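Local coordinates for protein chitinase (Thermococcus chitonophagus, PDB 5XSX) that probably hydrolyses internal linkages of chitin, this chain being the C-terminal part of a longer chitinase, caught here with N-acetylglucosamine units in its binding cleft, at residues A[171-176]-A[209-214]. Numbering follows the deposited sequence.
Sequences YPLNLA and LAAKEN. With NAG (2-acetamido-2-deoxy-beta-D-glucopyranose), chain C; NAG (2-acetamido-2-deoxy-beta-D-glucopyranose), chain B; NAG (2-acetamido-2-deoxy-beta-D-glucopyranose), chain D.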
loop_
_atom_site.group_PDB
_atom_site.type_symbol
_atom_site.label_atom_id
_atom_site.label_comp_id
_atom_site.label_asym_id
_atom_site.label_seq_id
_atom_site.Cartn_x
_atom_site.Cartn_y
_atom_site.Cartn_z
ATOM N N TYR A 171 -20.973 12.630 14.936
ATOM C CA TYR A 171 -20.883 13.367 13.680
ATOM C C TYR A 171 -21.957 12.902 12.697
ATOM O O TYR A 171 -22.197 11.703 12.557
ATOM C CB TYR A 171 -19.487 13.194 13.070
ATOM C CG TYR A 171 -19.198 14.092 11.886
ATOM C CD1 TYR A 171 -19.570 13.722 10.602
ATOM C CD2 TYR A 171 -18.539 15.303 12.054
ATOM C CE1 TYR A 171 -19.307 14.537 9.519
ATOM C CE2 TYR A 171 -18.268 16.125 10.974
ATOM C CZ TYR A 171 -18.654 15.735 9.709
ATOM O OH TYR A 171 -18.389 16.545 8.629
ATOM N N PRO A 172 -22.613 13.856 12.017
ATOM C CA PRO A 172 -23.654 13.533 11.035
ATOM C C PRO A 172 -23.100 12.822 9.803
ATOM O O PRO A 172 -22.685 13.476 8.846
ATOM C CB PRO A 172 -24.225 14.907 10.663
ATOM C CG PRO A 172 -23.126 15.867 10.963
ATOM C CD PRO A 172 -22.421 15.309 12.163
ATOM N N LEU A 173 -23.098 11.495 9.832
ATOM C CA LEU A 173 -22.594 10.701 8.717
ATOM C C LEU A 173 -23.645 10.536 7.624
ATOM O O LEU A 173 -24.651 9.856 7.823
ATOM C CB LEU A 173 -22.133 9.327 9.205
ATOM C CG LEU A 173 -21.728 8.324 8.122
ATOM C CD1 LEU A 173 -20.525 8.829 7.343
ATOM C CD2 LEU A 173 -21.447 6.958 8.729
ATOM N N ASN A 174 -23.398 11.161 6.476
ATOM C CA ASN A 174 -24.290 11.076 5.321
ATOM C C ASN A 174 -25.717 11.497 5.650
ATOM O O ASN A 174 -26.669 10.782 5.339
ATOM C CB ASN A 174 -24.283 9.655 4.748
ATOM C CG ASN A 174 -22.903 9.213 4.309
ATOM O OD1 ASN A 174 -21.910 9.885 4.584
ATOM N ND2 ASN A 174 -22.831 8.075 3.629
ATOM N N LEU A 175 -25.845 12.662 6.282
ATOM C CA LEU A 175 -27.137 13.219 6.678
ATOM C C LEU A 175 -27.898 12.290 7.619
ATOM O O LEU A 175 -29.103 12.092 7.469
ATOM C CB LEU A 175 -27.991 13.534 5.447
ATOM C CG LEU A 175 -27.378 14.486 4.417
ATOM C CD1 LEU A 175 -28.362 14.767 3.291
ATOM C CD2 LEU A 175 -26.929 15.780 5.079
ATOM N N ALA A 176 -27.189 11.723 8.590
ATOM C CA ALA A 176 -27.817 10.893 9.610
ATOM C C ALA A 176 -27.640 11.517 10.988
ATOM O O ALA A 176 -26.698 12.274 11.218
ATOM C CB ALA A 176 -27.244 9.486 9.588
ATOM N N LEU A 209 -13.653 4.922 5.687
ATOM C CA LEU A 209 -13.836 5.133 4.256
ATOM C C LEU A 209 -15.071 4.400 3.743
ATOM O O LEU A 209 -15.909 4.985 3.056
ATOM C CB LEU A 209 -12.595 4.676 3.487
ATOM C CG LEU A 209 -12.631 4.877 1.971
ATOM C CD1 LEU A 209 -12.823 6.346 1.637
ATOM C CD2 LEU A 209 -11.363 4.339 1.326
ATOM N N ALA A 210 -15.180 3.122 4.086
ATOM C CA ALA A 210 -16.291 2.292 3.634
ATOM C C ALA A 210 -17.627 2.803 4.170
ATOM O O ALA A 210 -18.662 2.656 3.520
ATOM C CB ALA A 210 -16.071 0.847 4.050
ATOM N N ALA A 211 -17.596 3.403 5.355
ATOM C CA ALA A 211 -18.800 3.952 5.967
ATOM C C ALA A 211 -19.333 5.132 5.161
ATOM O O ALA A 211 -20.533 5.228 4.899
ATOM C CB ALA A 211 -18.520 4.370 7.403
ATOM N N LYS A 212 -18.434 6.029 4.768
ATOM C CA LYS A 212 -18.802 7.206 3.991
ATOM C C LYS A 212 -19.233 6.836 2.573
ATOM O O LYS A 212 -20.165 7.423 2.024
ATOM C CB LYS A 212 -17.634 8.195 3.941
ATOM C CG LYS A 212 -17.824 9.346 2.965
ATOM C CD LYS A 212 -19.031 10.189 3.332
ATOM C CE LYS A 212 -19.363 11.185 2.234
ATOM N NZ LYS A 212 -20.621 11.928 2.526
ATOM N N GLU A 213 -18.556 5.853 1.991
ATOM C CA GLU A 213 -18.796 5.486 0.601
ATOM C C GLU A 213 -20.139 4.791 0.375
ATOM O O GLU A 213 -20.839 5.098 -0.590
ATOM C CB GLU A 213 -17.663 4.593 0.090
ATOM C CG GLU A 213 -16.332 5.314 -0.083
ATOM C CD GLU A 213 -16.368 6.375 -1.172
ATOM O OE1 GLU A 213 -15.454 7.225 -1.199
ATOM O OE2 GLU A 213 -17.301 6.356 -2.004
ATOM N N ASN A 214 -20.501 3.863 1.255
ATOM C CA ASN A 214 -21.713 3.074 1.049
ATOM C C ASN A 214 -22.216 2.382 2.317
ATOM O O ASN A 214 -22.789 1.294 2.249
ATOM C CB ASN A 214 -21.466 2.031 -0.048
ATOM C CG ASN A 214 -22.750 1.458 -0.615
ATOM O OD1 ASN A 214 -23.822 2.048 -0.475
ATOM N ND2 ASN A 214 -22.648 0.300 -1.256
HETATM C C1 NAG C . -25.802 10.238 1.418
HETATM C C2 NAG C . -24.470 10.940 1.308
HETATM C C3 NAG C . -23.575 10.306 0.310
HETATM C C4 NAG C . -23.608 8.796 0.218
HETATM C C5 NAG C . -24.873 8.096 0.694
HETATM C C6 NAG C . -24.527 6.721 1.179
HETATM C C7 NAG C . -24.152 13.405 1.736
HETATM C C8 NAG C . -24.418 14.871 1.339
HETATM N N2 NAG C . -24.714 12.324 0.940
HETATM O O1 NAG C . -26.517 10.837 2.415
HETATM O O3 NAG C . -22.193 10.693 0.610
HETATM O O4 NAG C . -23.491 8.488 -1.180
HETATM O O5 NAG C . -25.584 8.810 1.768
HETATM O O6 NAG C . -25.064 5.739 0.303
HETATM O O7 NAG C . -23.473 13.152 2.708
HETATM C C1 NAG B . -22.224 7.903 -1.501
HETATM C C2 NAG B . -22.390 7.230 -2.835
HETATM C C3 NAG B . -21.106 6.898 -3.504
HETATM C C4 NAG B . -20.234 8.088 -3.605
HETATM C C5 NAG B . -19.943 8.622 -2.227
HETATM C C6 NAG B . -19.068 9.825 -2.323
HETATM C C7 NAG B . -24.125 5.623 -3.659
HETATM C C8 NAG B . -24.925 4.330 -3.446
HETATM N N2 NAG B . -23.162 6.012 -2.674
HETATM O O3 NAG B . -21.388 6.393 -4.832
HETATM O O4 NAG B . -18.994 7.740 -4.287
HETATM O O5 NAG B . -21.192 8.978 -1.507
HETATM O O6 NAG B . -18.845 10.368 -1.025
HETATM O O7 NAG B . -24.312 6.314 -4.652
HETATM C C1 NAG D . -18.169 8.091 -5.361
HETATM C C2 NAG D . -17.762 9.169 -6.318
HETATM C C3 NAG D . -16.722 8.713 -7.268
HETATM C C4 NAG D . -15.526 8.098 -6.591
HETATM C C5 NAG D . -15.934 7.057 -5.557
HETATM C C6 NAG D . -14.748 6.662 -4.765
HETATM C C7 NAG D . -19.649 10.870 -6.659
HETATM C C8 NAG D . -20.891 11.374 -7.445
HETATM N N2 NAG D . -18.954 9.640 -7.077
HETATM O O3 NAG D . -16.296 9.850 -8.054
HETATM O O4 NAG D . -14.683 7.444 -7.591
HETATM O O5 NAG D . -16.965 7.529 -4.639
HETATM O O6 NAG D . -14.409 7.708 -3.861
HETATM O O7 NAG D . -19.252 11.491 -5.698
#
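The sugar-binding cleft is walled here by Asn174 of loop 171-176 and Lys212 of helix 203-214, whose side chains cross at a slant beside the chain C N-acetylglucosamine. The Asn174 amide grips the helix twice. Asn174 ND2 donates to Lys212 O at 3.2 Å, fairly straight (160°). Lys212 O lies near the Asn174 amide plane, though ND2 sits above the Lys212 carbonyl plane. Asn174 OD1 accepts from Lys212 NZ, also at 3.2 Å, with the ammonium well above its carbonyl plane. Lys212 bends at chi2 (61°), which carries its CD past Asn174 OD1 and its NZ to O3 of the chain C sugar at 2.8 Å. Gly372 O also bonds NZ. Asn174 O receives a weak bond from O1 of the chain C sugar. Nearby, Leu173 CD2 packs on Ala211 CB at 4.1 Å. With an alanine at Asn174, Lys212 O would probably lose this donor and NZ one acceptor, leaving the ammonium less firmly placed. Glu213 CB points away from the loop, and Glu213 OE1 accepts from O6 of the chain D sugar at 2.9 Å, with His374 as second partner. Loop and helix thus wall a groove with three linked sugars in consecutive sites, consistent with an endo-acting chitinase.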